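Local coordinates for beta-N-acetylhexosaminidase from Streptomyces plicatus, a protein that hydrolyses terminal N-acetylhexosamine residues from glycans and glycosides, as a family 20 glycoside hydrolase that probably uses the substrate's own acetamido group as nucleophile, in two crystal structures: PDB 1M01 (chain A, 2.10 Å), residues T398-K403 and V443-W448; PDB 1HP5 (chain B, 2.10 Å), residues T398-K403 and V443-W448. Structure 2 is superposed on structure 1 by the backbone atoms of these residues (RMSD 0.12 Å); each is numbered along its deposited sequence.

Structure 1 (1M01); sequences TYLDMK and VEAPLW. With NAG (2-acetamido-2-deoxy-beta-D-glucopyranose), chain C.
Thr398 and Leu400 tie the loop after strand 389-392 to strand 440-447, a neighbouring strand of the family 20 TIM barrel. Thr398 OG1 donates to Glu444 O at 2.8 Å, in the carbonyl plane, and Leu400 N donates to Pro446 O at 2.9 Å with an N-H...O angle of 153°. The apolar part is formed by Leu400: its CD1 meets Ala445 CB at 3.8 Å and its CB meets Leu447 CD1 at 3.8 Å, with helices 173-184 and 465-474 packed on Leu400. Equally close, at the pocket end, Tyr399 crosses Trp448 with Tyr399 CE2 3.1 Å from Trp448 NE1 and the planes 50° apart. Asp401 has CG between its backbone N and carbonyl carbon (chi1 63°), which lays the carboxylate beside Trp448, OD1 at the indole edge. The product fills this end: Tyr399 OH donates to NAG O7 at 2.6 Å, NAG O6 donates to Asp401 OD2 at 2.6 Å, and the sugar lies over a Trp448 face. Beyond Asp401 the segment leaves the strand, and partly exposed Lys403 makes no contact with 443-448.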
# COMPACT_ATOMS: atom_id res chain seq x y z
N THR A 398 -3.12 -7.21 9.80
CA THR A 398 -2.31 -6.49 8.82
C THR A 398 -1.58 -5.22 9.25
O THR A 398 -1.07 -4.49 8.40
CB THR A 398 -3.17 -6.13 7.59
OG1 THR A 398 -4.16 -5.16 7.97
CG2 THR A 398 -3.87 -7.38 7.06
N TYR A 399 -1.53 -4.95 10.55
CA TYR A 399 -0.80 -3.79 11.04
C TYR A 399 0.66 -4.24 11.05
O TYR A 399 1.07 -5.03 11.90
CB TYR A 399 -1.28 -3.40 12.44
CG TYR A 399 -2.38 -2.34 12.45
CD1 TYR A 399 -3.36 -2.32 11.46
CD2 TYR A 399 -2.42 -1.36 13.43
CE1 TYR A 399 -4.36 -1.34 11.44
CE2 TYR A 399 -3.41 -0.37 13.43
CZ TYR A 399 -4.37 -0.37 12.43
OH TYR A 399 -5.33 0.61 12.40
N LEU A 400 1.43 -3.73 10.10
CA LEU A 400 2.84 -4.11 9.95
C LEU A 400 3.76 -3.60 11.05
O LEU A 400 4.92 -4.01 11.14
CB LEU A 400 3.35 -3.66 8.58
CG LEU A 400 2.54 -4.23 7.41
CD1 LEU A 400 2.97 -3.58 6.10
CD2 LEU A 400 2.74 -5.75 7.35
N ASP A 401 3.25 -2.71 11.89
CA ASP A 401 4.04 -2.19 12.99
C ASP A 401 3.89 -3.09 14.22
O ASP A 401 4.57 -2.90 15.22
CB ASP A 401 3.61 -0.77 13.35
CG ASP A 401 2.17 -0.70 13.84
OD1 ASP A 401 1.28 -1.27 13.16
OD2 ASP A 401 1.93 -0.07 14.89
N MET A 402 3.00 -4.08 14.14
CA MET A 402 2.79 -4.96 15.29
C MET A 402 3.90 -6.00 15.40
O MET A 402 4.32 -6.58 14.39
CB MET A 402 1.42 -5.65 15.20
CG MET A 402 0.72 -5.84 16.55
SD MET A 402 0.45 -4.27 17.45
CE MET A 402 -0.63 -3.39 16.30
N LYS A 403 4.38 -6.23 16.62
CA LYS A 403 5.44 -7.20 16.85
C LYS A 403 5.05 -8.60 16.42
O LYS A 403 3.87 -8.97 16.48
CB LYS A 403 5.84 -7.22 18.33
CG LYS A 403 6.55 -5.96 18.80
CD LYS A 403 6.91 -6.04 20.29
CE LYS A 403 7.69 -4.82 20.74
NZ LYS A 403 8.00 -4.88 22.19
N VAL A 443 -8.46 -4.96 0.97
CA VAL A 443 -7.65 -4.94 2.18
C VAL A 443 -6.55 -3.87 2.16
O VAL A 443 -6.27 -3.27 1.12
CB VAL A 443 -6.98 -6.31 2.39
CG1 VAL A 443 -8.04 -7.41 2.43
CG2 VAL A 443 -5.98 -6.59 1.25
N GLU A 444 -5.94 -3.65 3.32
CA GLU A 444 -4.84 -2.69 3.44
C GLU A 444 -3.87 -3.13 4.53
O GLU A 444 -4.27 -3.71 5.54
CB GLU A 444 -5.36 -1.28 3.77
CG GLU A 444 -4.23 -0.24 3.85
CD GLU A 444 -4.73 1.20 3.87
OE1 GLU A 444 -5.40 1.61 2.89
OE2 GLU A 444 -4.45 1.93 4.84
N ALA A 445 -2.58 -2.86 4.30
CA ALA A 445 -1.54 -3.19 5.26
C ALA A 445 -0.91 -1.87 5.72
O ALA A 445 -0.03 -1.32 5.05
CB ALA A 445 -0.48 -4.09 4.62
N PRO A 446 -1.36 -1.34 6.85
CA PRO A 446 -0.82 -0.08 7.37
C PRO A 446 0.50 -0.28 8.10
O PRO A 446 0.67 -1.26 8.83
CB PRO A 446 -1.91 0.42 8.33
CG PRO A 446 -3.16 -0.36 7.91
CD PRO A 446 -2.59 -1.71 7.57
N LEU A 447 1.43 0.66 7.91
CA LEU A 447 2.71 0.60 8.62
C LEU A 447 2.86 1.90 9.40
O LEU A 447 3.24 2.93 8.85
CB LEU A 447 3.89 0.43 7.64
CG LEU A 447 5.30 0.46 8.25
CD1 LEU A 447 5.43 -0.59 9.36
CD2 LEU A 447 6.33 0.19 7.14
N TRP A 448 2.53 1.84 10.69
CA TRP A 448 2.63 2.99 11.59
C TRP A 448 4.09 3.15 12.01
O TRP A 448 4.82 2.16 12.15
CB TRP A 448 1.73 2.79 12.81
CG TRP A 448 0.28 2.63 12.43
CD1 TRP A 448 -0.43 1.46 12.34
CD2 TRP A 448 -0.63 3.68 12.04
NE1 TRP A 448 -1.72 1.72 11.93
CE2 TRP A 448 -1.87 3.07 11.74
CE3 TRP A 448 -0.50 5.07 11.92
CZ2 TRP A 448 -2.98 3.81 11.32
CZ3 TRP A 448 -1.62 5.81 11.51
CH2 TRP A 448 -2.84 5.17 11.22
C1 NAG C . -3.70 2.78 16.25
C2 NAG C . -3.76 4.28 15.88
C3 NAG C . -2.51 4.81 15.13
C4 NAG C . -1.23 4.23 15.74
C5 NAG C . -1.38 2.72 15.71
C6 NAG C . -0.12 1.97 16.10
C7 NAG C . -5.30 3.58 14.16
C8 NAG C . -6.51 3.86 13.29
N2 NAG C . -4.94 4.50 15.06
O1 NAG C . -4.57 2.54 17.28
O3 NAG C . -2.47 6.23 15.18
O4 NAG C . -0.10 4.64 14.98
O5 NAG C . -2.40 2.34 16.64
O6 NAG C . -0.34 0.56 16.04
O7 NAG C . -4.68 2.52 14.00

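Structure 2 (1HP5); sequences TYLDMK and VEAPLW. With NGT (3ar,5R,6S,7R,7ar-5-hydroxymethyl-2-methyl-5,6,7,7a-tetrahydro-3ah-pyrano[3,2-D]thiazole-6,7-diol), chain D.
Leu400 N donates to Pro446 O at 2.9 Å with an N-H...O angle of 155°, and Thr398 OG1 donates to Glu444 O at 2.8 Å, in the carbonyl plane. The apolar part is formed by Leu400: its CD1 meets Ala445 CB at 3.9 Å and its CB meets Leu447 CD1 at 3.7 Å, with helices 173-184 and 465-474 packed on Leu400. Equally close, at the pocket end, Tyr399 crosses Trp448 with Tyr399 CE2 3.1 Å from Trp448 NE1 and the planes 45° apart. Asp401 has CG between its backbone N and carbonyl carbon (chi1 64°), which lays the carboxylate beside Trp448, OD1 at the indole edge. Beyond Asp401 the segment leaves the strand, and partly exposed Lys403 makes no contact with 443-448. The thiazoline, an analogue of the reaction intermediate, fills the pocket end: NGT O6 donates to Asp401 OD2 at 2.7 Å, the pyranose lies over a Trp448 face, and S1 lies near Tyr399 OH at a doubtful modelled distance.

How the two compare
Both structures hold the same framework: the comparable CA atoms coincide within the error, the bonds Thr398(A) OG1 to Glu444(A) O and Leu400(A) N to Pro446(A) O recur in B, and the side chains of Tyr399(A), Leu400(A), Asp401(A) and Trp448(A) keep their places. The O6 grip is also common, Asp401(A) OD2 lying 2.6 Å from NAG(A) O6 and Asp401(B) OD2 2.7 Å from NGT(B) O6, and each pyranose lies over a face of Trp448(A) or Trp448(B). What changes is the bound group. NAG(A) carries an open acetamido arm and a hydroxyl O1 on C1; NGT(B) has no O1, and its sulfur S1 is bonded to both C1 and C7, closing a second ring, consistent with the substrate-assisted mechanism of family 20 enzymes. The hydrogen bond Tyr399(A) OH to NAG(A) O7, 2.6 Å, has no counterpart to claim in B, where S1 takes the place of O7 and its modelled distance to Tyr399(B) OH is doubtful.

Structure 2 (1HP5)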
# COMPACT_ATOMS: atom_id res chain seq x y z
N THR B 398 -3.18 -7.23 9.78
CA THR B 398 -2.38 -6.56 8.76
C THR B 398 -1.53 -5.36 9.16
O THR B 398 -0.90 -4.74 8.30
CB THR B 398 -3.28 -6.13 7.60
OG1 THR B 398 -4.13 -5.06 8.03
CG2 THR B 398 -4.15 -7.30 7.15
N TYR B 399 -1.50 -5.02 10.45
CA TYR B 399 -0.70 -3.90 10.92
C TYR B 399 0.77 -4.34 10.91
O TYR B 399 1.18 -5.19 11.71
CB TYR B 399 -1.13 -3.50 12.34
CG TYR B 399 -2.25 -2.47 12.35
CD1 TYR B 399 -3.26 -2.50 11.40
CD2 TYR B 399 -2.26 -1.44 13.30
CE1 TYR B 399 -4.25 -1.54 11.37
CE2 TYR B 399 -3.26 -0.47 13.28
CZ TYR B 399 -4.25 -0.52 12.30
OH TYR B 399 -5.21 0.46 12.22
N LEU B 400 1.55 -3.76 10.00
CA LEU B 400 2.96 -4.11 9.88
C LEU B 400 3.81 -3.59 11.03
O LEU B 400 4.95 -4.00 11.20
CB LEU B 400 3.49 -3.59 8.54
CG LEU B 400 2.64 -4.13 7.38
CD1 LEU B 400 3.15 -3.59 6.04
CD2 LEU B 400 2.70 -5.66 7.39
N ASP B 401 3.25 -2.69 11.84
CA ASP B 401 3.99 -2.17 12.98
C ASP B 401 3.81 -3.06 14.20
O ASP B 401 4.47 -2.85 15.21
CB ASP B 401 3.56 -0.74 13.31
CG ASP B 401 2.11 -0.65 13.75
OD1 ASP B 401 1.24 -1.21 13.05
OD2 ASP B 401 1.84 -0.01 14.79
N MET B 402 2.92 -4.05 14.12
CA MET B 402 2.70 -4.92 15.28
C MET B 402 3.82 -5.95 15.39
O MET B 402 4.24 -6.53 14.39
CB MET B 402 1.35 -5.63 15.17
CG MET B 402 0.63 -5.81 16.52
SD MET B 402 0.36 -4.22 17.34
CE MET B 402 -0.70 -3.39 16.10
N LYS B 403 4.30 -6.17 16.61
CA LYS B 403 5.37 -7.14 16.85
C LYS B 403 4.98 -8.54 16.43
O LYS B 403 3.80 -8.92 16.49
CB LYS B 403 5.74 -7.16 18.34
CG LYS B 403 6.40 -5.88 18.84
CD LYS B 403 6.78 -5.98 20.31
CE LYS B 403 7.53 -4.72 20.76
NZ LYS B 403 7.85 -4.78 22.21
N VAL B 443 -8.42 -4.87 1.12
CA VAL B 443 -7.62 -4.87 2.34
C VAL B 443 -6.51 -3.83 2.28
O VAL B 443 -6.19 -3.30 1.21
CB VAL B 443 -6.97 -6.24 2.56
CG1 VAL B 443 -8.04 -7.32 2.68
CG2 VAL B 443 -6.05 -6.56 1.38
N GLU B 444 -5.93 -3.55 3.43
CA GLU B 444 -4.82 -2.61 3.52
C GLU B 444 -3.86 -3.07 4.60
O GLU B 444 -4.28 -3.58 5.64
CB GLU B 444 -5.30 -1.19 3.83
CG GLU B 444 -4.14 -0.21 4.01
CD GLU B 444 -4.58 1.24 4.00
OE1 GLU B 444 -5.15 1.68 2.98
OE2 GLU B 444 -4.34 1.94 5.01
N ALA B 445 -2.57 -2.90 4.35
CA ALA B 445 -1.53 -3.24 5.30
C ALA B 445 -0.92 -1.91 5.75
O ALA B 445 -0.09 -1.32 5.04
CB ALA B 445 -0.47 -4.12 4.65
N PRO B 446 -1.34 -1.40 6.91
CA PRO B 446 -0.79 -0.13 7.38
C PRO B 446 0.52 -0.31 8.12
O PRO B 446 0.71 -1.29 8.84
CB PRO B 446 -1.88 0.41 8.33
CG PRO B 446 -3.09 -0.51 8.09
CD PRO B 446 -2.47 -1.83 7.74
N LEU B 447 1.43 0.64 7.93
CA LEU B 447 2.71 0.60 8.62
C LEU B 447 2.85 1.91 9.40
O LEU B 447 3.26 2.93 8.84
CB LEU B 447 3.86 0.45 7.62
CG LEU B 447 5.27 0.43 8.21
CD1 LEU B 447 5.33 -0.53 9.39
CD2 LEU B 447 6.26 0.01 7.12
N TRP B 448 2.50 1.87 10.69
CA TRP B 448 2.61 3.04 11.55
C TRP B 448 4.06 3.18 11.99
O TRP B 448 4.75 2.18 12.16
CB TRP B 448 1.69 2.90 12.77
CG TRP B 448 0.26 2.70 12.37
CD1 TRP B 448 -0.40 1.51 12.25
CD2 TRP B 448 -0.67 3.72 11.98
NE1 TRP B 448 -1.68 1.73 11.80
CE2 TRP B 448 -1.87 3.07 11.63
CE3 TRP B 448 -0.60 5.12 11.90
CZ2 TRP B 448 -3.01 3.78 11.20
CZ3 TRP B 448 -1.72 5.82 11.46
CH2 TRP B 448 -2.91 5.15 11.12
C1 NGT D . -4.09 2.96 15.85
C2 NGT D . -4.11 4.52 15.76
C3 NGT D . -2.75 5.08 15.20
C4 NGT D . -1.53 4.35 15.78
C5 NGT D . -1.66 2.83 15.58
C6 NGT D . -0.50 2.02 16.15
C7 NGT D . -5.51 4.01 14.03
C8 NGT D . -6.56 4.13 12.95
N2 NGT D . -5.19 4.90 14.86
S1 NGT D . -4.65 2.47 14.15
O3 NGT D . -2.67 6.47 15.46
O4 NGT D . -0.36 4.83 15.14
O5 NGT D . -2.90 2.34 16.23
O6 NGT D . -0.60 0.65 15.78